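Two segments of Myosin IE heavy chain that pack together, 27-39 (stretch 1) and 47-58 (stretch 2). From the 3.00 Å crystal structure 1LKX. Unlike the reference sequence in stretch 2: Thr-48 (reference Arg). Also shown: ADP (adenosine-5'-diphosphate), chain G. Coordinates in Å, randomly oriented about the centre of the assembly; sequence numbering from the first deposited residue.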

# COMPACT_ATOMS: atom_id res chain seq x y z
N ASN A 27 14.13 5.59 24.46
CA ASN A 27 14.42 4.16 24.30
C ASN A 27 14.56 3.83 22.81
O ASN A 27 15.53 3.20 22.40
CB ASN A 27 13.31 3.31 24.93
CG ASN A 27 13.55 1.80 24.77
OD1 ASN A 27 13.34 1.24 23.69
ND2 ASN A 27 13.98 1.15 25.83
N LEU A 28 13.60 4.29 22.01
CA LEU A 28 13.59 4.06 20.58
C LEU A 28 14.83 4.64 19.88
O LEU A 28 15.45 3.99 19.03
CB LEU A 28 12.32 4.63 19.99
CG LEU A 28 12.02 4.42 18.52
CD1 LEU A 28 10.52 4.44 18.33
CD2 LEU A 28 12.67 5.48 17.68
N THR A 29 15.18 5.87 20.24
CA THR A 29 16.36 6.51 19.65
C THR A 29 17.62 5.73 19.99
O THR A 29 18.53 5.58 19.18
CB THR A 29 16.54 7.91 20.21
OG1 THR A 29 15.33 8.64 20.03
CG2 THR A 29 17.68 8.61 19.51
N MET A 30 17.66 5.24 21.22
CA MET A 30 18.79 4.47 21.71
C MET A 30 18.97 3.21 20.89
O MET A 30 20.07 2.93 20.42
CB MET A 30 18.52 4.11 23.16
CG MET A 30 19.75 3.90 24.00
SD MET A 30 19.22 3.37 25.63
CE MET A 30 18.06 4.73 26.11
N ARG A 31 17.90 2.44 20.74
CA ARG A 31 17.93 1.21 19.98
C ARG A 31 18.38 1.50 18.55
O ARG A 31 19.38 0.98 18.07
CB ARG A 31 16.54 0.58 19.91
CG ARG A 31 15.76 0.56 21.21
CD ARG A 31 16.26 -0.50 22.18
NE ARG A 31 15.38 -1.67 22.27
CZ ARG A 31 15.24 -2.59 21.31
NH1 ARG A 31 15.92 -2.49 20.17
NH2 ARG A 31 14.43 -3.62 21.51
N HIS A 32 17.63 2.36 17.87
CA HIS A 32 17.93 2.70 16.49
C HIS A 32 19.37 3.08 16.22
O HIS A 32 19.97 2.64 15.25
CB HIS A 32 17.03 3.82 15.99
CG HIS A 32 17.25 4.16 14.55
ND1 HIS A 32 16.82 3.35 13.52
CD2 HIS A 32 17.92 5.19 13.97
CE1 HIS A 32 17.21 3.87 12.37
NE2 HIS A 32 17.88 4.98 12.61
N LYS A 33 19.91 3.94 17.07
CA LYS A 33 21.27 4.40 16.89
C LYS A 33 22.26 3.23 16.90
O LYS A 33 23.35 3.33 16.32
CB LYS A 33 21.62 5.40 17.99
CG LYS A 33 22.18 6.73 17.48
CD LYS A 33 21.08 7.69 17.05
CE LYS A 33 21.64 9.08 16.71
NZ LYS A 33 20.57 10.14 16.54
N SER A 34 21.90 2.14 17.57
CA SER A 34 22.77 0.96 17.64
C SER A 34 22.31 -0.19 16.73
O SER A 34 22.60 -1.37 17.00
CB SER A 34 22.88 0.47 19.09
OG SER A 34 21.62 0.10 19.62
N ASP A 35 21.60 0.16 15.67
CA ASP A 35 21.10 -0.80 14.69
C ASP A 35 20.11 -1.83 15.21
O ASP A 35 20.11 -2.98 14.77
CB ASP A 35 22.29 -1.50 14.02
CG ASP A 35 23.08 -0.57 13.13
OD1 ASP A 35 24.12 -1.01 12.58
OD2 ASP A 35 22.66 0.59 12.97
N ASN A 36 19.26 -1.42 16.14
CA ASN A 36 18.24 -2.32 16.66
C ASN A 36 16.91 -1.81 16.17
O ASN A 36 16.11 -1.27 16.93
CB ASN A 36 18.27 -2.32 18.19
CG ASN A 36 19.37 -3.21 18.75
OD1 ASN A 36 19.26 -4.45 18.72
ND2 ASN A 36 20.44 -2.60 19.25
N ILE A 37 16.69 -1.96 14.87
CA ILE A 37 15.48 -1.51 14.19
C ILE A 37 14.17 -1.92 14.88
O ILE A 37 13.26 -1.10 15.05
CB ILE A 37 15.39 -2.09 12.80
CG1 ILE A 37 16.76 -2.20 12.16
CG2 ILE A 37 14.49 -1.24 11.95
CD1 ILE A 37 16.72 -3.13 10.95
N TYR A 38 14.09 -3.19 15.25
CA TYR A 38 12.88 -3.74 15.84
C TYR A 38 12.75 -3.72 17.35
O TYR A 38 13.69 -3.97 18.08
CB TYR A 38 12.70 -5.18 15.34
CG TYR A 38 12.72 -5.31 13.83
CD1 TYR A 38 11.62 -4.92 13.06
CD2 TYR A 38 13.85 -5.79 13.18
CE1 TYR A 38 11.66 -5.01 11.68
CE2 TYR A 38 13.91 -5.88 11.81
CZ TYR A 38 12.81 -5.49 11.06
OH TYR A 38 12.88 -5.61 9.70
N THR A 39 11.53 -3.42 17.80
CA THR A 39 11.18 -3.37 19.21
C THR A 39 9.71 -3.76 19.30
O THR A 39 8.94 -3.45 18.40
CB THR A 39 11.36 -1.96 19.79
OG1 THR A 39 12.64 -1.44 19.41
CG2 THR A 39 11.28 -1.99 21.29
N SER A 47 9.17 -0.90 13.90
CA SER A 47 10.44 -0.86 13.16
C SER A 47 10.82 0.54 12.70
O SER A 47 9.98 1.33 12.30
CB SER A 47 10.39 -1.78 11.94
OG SER A 47 9.81 -1.10 10.84
N THR A 48 12.12 0.82 12.72
CA THR A 48 12.64 2.11 12.31
C THR A 48 13.61 1.99 11.15
O THR A 48 14.68 1.40 11.28
CB THR A 48 13.37 2.79 13.49
OG1 THR A 48 14.40 1.92 13.98
CG2 THR A 48 12.39 3.09 14.61
N ASN A 49 13.22 2.56 10.01
CA ASN A 49 14.02 2.53 8.79
C ASN A 49 15.52 2.81 9.04
O ASN A 49 15.91 3.92 9.41
CB ASN A 49 13.48 3.54 7.80
CG ASN A 49 13.96 3.28 6.41
OD1 ASN A 49 15.12 2.96 6.21
ND2 ASN A 49 13.07 3.43 5.44
N PRO A 50 16.37 1.80 8.82
CA PRO A 50 17.82 1.88 9.00
C PRO A 50 18.50 2.73 7.95
O PRO A 50 19.48 3.41 8.22
CB PRO A 50 18.28 0.43 8.90
CG PRO A 50 17.07 -0.34 9.21
CD PRO A 50 15.99 0.42 8.51
N PHE A 51 17.96 2.67 6.74
CA PHE A 51 18.54 3.39 5.62
C PHE A 51 19.93 2.85 5.28
O PHE A 51 20.84 3.59 4.95
CB PHE A 51 18.57 4.89 5.92
CG PHE A 51 17.24 5.55 5.76
CD1 PHE A 51 16.50 5.40 4.59
CD2 PHE A 51 16.71 6.32 6.78
CE1 PHE A 51 15.25 6.00 4.43
CE2 PHE A 51 15.45 6.94 6.64
CZ PHE A 51 14.73 6.77 5.45
N LYS A 52 20.06 1.53 5.37
CA LYS A 52 21.30 0.83 5.07
C LYS A 52 21.10 -0.66 5.38
O LYS A 52 20.21 -1.03 6.15
CB LYS A 52 22.46 1.38 5.90
CG LYS A 52 22.37 1.08 7.37
CD LYS A 52 23.72 1.30 8.03
CE LYS A 52 23.74 0.76 9.45
NZ LYS A 52 25.11 0.84 10.04
N ASN A 53 21.92 -1.52 4.79
CA ASN A 53 21.77 -2.95 5.01
C ASN A 53 22.25 -3.41 6.36
O ASN A 53 23.35 -3.10 6.77
CB ASN A 53 22.52 -3.74 3.94
CG ASN A 53 22.00 -3.48 2.55
OD1 ASN A 53 20.80 -3.57 2.29
ND2 ASN A 53 22.91 -3.16 1.63
N LEU A 54 21.40 -4.17 7.04
CA LEU A 54 21.74 -4.75 8.33
C LEU A 54 21.74 -6.25 8.09
O LEU A 54 20.70 -6.85 7.81
CB LEU A 54 20.72 -4.36 9.39
CG LEU A 54 20.96 -3.01 10.06
CD1 LEU A 54 21.07 -1.93 9.00
CD2 LEU A 54 19.84 -2.70 11.02
N ASN A 55 22.91 -6.87 8.20
CA ASN A 55 23.01 -8.30 7.96
C ASN A 55 22.24 -9.09 9.02
O ASN A 55 22.84 -9.82 9.81
CB ASN A 55 24.48 -8.72 7.93
CG ASN A 55 24.69 -9.98 7.12
OD1 ASN A 55 24.22 -10.10 5.99
ND2 ASN A 55 25.42 -10.93 7.69
N ILE A 56 20.92 -8.95 9.02
CA ILE A 56 20.07 -9.64 9.98
C ILE A 56 18.91 -10.35 9.29
O ILE A 56 17.94 -10.75 9.95
CB ILE A 56 19.51 -8.67 11.01
CG1 ILE A 56 18.39 -7.85 10.40
CG2 ILE A 56 20.61 -7.75 11.48
CD1 ILE A 56 17.77 -6.89 11.36
N TYR A 57 18.99 -10.50 7.98
CA TYR A 57 17.94 -11.15 7.22
C TYR A 57 18.47 -12.35 6.46
O TYR A 57 18.06 -12.64 5.34
CB TYR A 57 17.31 -10.16 6.26
CG TYR A 57 16.76 -8.93 6.94
CD1 TYR A 57 15.66 -9.01 7.79
CD2 TYR A 57 17.34 -7.68 6.72
CE1 TYR A 57 15.15 -7.88 8.41
CE2 TYR A 57 16.84 -6.54 7.33
CZ TYR A 57 15.74 -6.64 8.18
OH TYR A 57 15.24 -5.51 8.79
N LYS A 58 19.39 -13.06 7.10
CA LYS A 58 20.00 -14.24 6.51
C LYS A 58 19.18 -15.48 6.88
O LYS A 58 18.59 -15.53 7.95
CB LYS A 58 21.42 -14.40 7.05
CG LYS A 58 22.30 -13.19 6.84
CD LYS A 58 23.61 -13.30 7.61
CE LYS A 58 23.46 -12.91 9.09
NZ LYS A 58 22.64 -13.84 9.92
PB ADP G . 7.56 2.35 1.96
O1B ADP G . 7.03 1.04 1.49
O2B ADP G . 7.37 3.51 1.09
O3B ADP G . 6.92 2.52 3.35
PA ADP G . 10.15 1.26 1.60
O1A ADP G . 9.98 -0.08 2.16
O2A ADP G . 10.03 1.43 0.12
O3A ADP G . 9.11 2.30 2.20
O5' ADP G . 11.55 1.76 2.12
C5' ADP G . 12.06 2.93 1.49
C4' ADP G . 13.51 2.71 1.34
O4' ADP G . 13.94 2.58 2.66
C3' ADP G . 13.89 1.40 0.77
O3' ADP G . 13.62 1.16 -0.61
C2' ADP G . 15.30 1.28 1.29
O2' ADP G . 16.26 2.01 0.58
C1' ADP G . 15.05 1.70 2.71
N9 ADP G . 14.71 0.60 3.63
C8 ADP G . 13.55 0.36 4.31
N7 ADP G . 13.63 -0.61 5.16
C5 ADP G . 14.93 -1.05 5.03
C6 ADP G . 15.63 -2.06 5.67
N6 ADP G . 15.02 -2.85 6.51
N1 ADP G . 16.97 -2.26 5.33
C2 ADP G . 17.56 -1.45 4.35
N3 ADP G . 16.96 -0.46 3.68
C4 ADP G . 15.62 -0.31 4.08

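Ile-37, Thr-48 and Tyr-38 have the largest areas covered in the contact between the two segments of Myosin IE heavy chain, which together bury 659 Å². Ile-37 gives up the largest area. Its CA-to-CB bond points sideways, but with chi1 in m and chi2 in t the chain extends so that Ile-37 CD1 enters an apolar pocket of stretch 2, 3.3 Å from Pro-50 CG, 3.2 Å from Leu-54 CD2 and 3.9 Å from Ile-56 CD1. One methyl thus meets three apolar side chains that the loop after the strand brings together, and Ile-37 CD1 is also 3.5 Å from Tyr-57 OH. The backbone of Ile-37 also takes part: its O accepts a hydrogen bond from Thr-48 N at 3.2 Å, and Ser-47 CA makes a CA-H...O contact with the same Ile-37 O at 3.4 Å.

The CA-to-CB bond of Thr-48, which differs from the reference sequence, points toward stretch 1. Thr-48 OG1 lies 2.8 Å from His-32 ND1 in a hydrogen bond that either atom could donate, and it sits at the edge of the imidazole, near the ring plane, where a nitrogen lone pair or N-H can reach it. The Thr-48 methyl CG2 packs against Leu-28 CD2 at 3.9 Å, so the threonine meets the helix with both a polar and an apolar group.

The Tyr-38 ring reaches along stretch 2. Tyr-38 CE1 lies 3.5 Å from Ser-47 CB, Tyr-38 CE2 lies 4.0 Å from Ile-56 CD1, and Tyr-38 OH forms a short 2.5 Å hydrogen bond with Tyr-57 OH. Tyr-57 OH in turn lies 3.5 Å from ADP N6, so the Tyr-57 hydroxyl lies near both Tyr-38 and the adenine amino group. The CA-to-CB bond of Asn-49 points away from stretch 1, and Asn-49 ND2 donates a hydrogen bond to ADP O4' at 3.0 Å. At the more exposed margin, Lys-52 NZ and Asp-35 OD1 form a salt bridge at 3.3 Å, with a weak hydrogen bond.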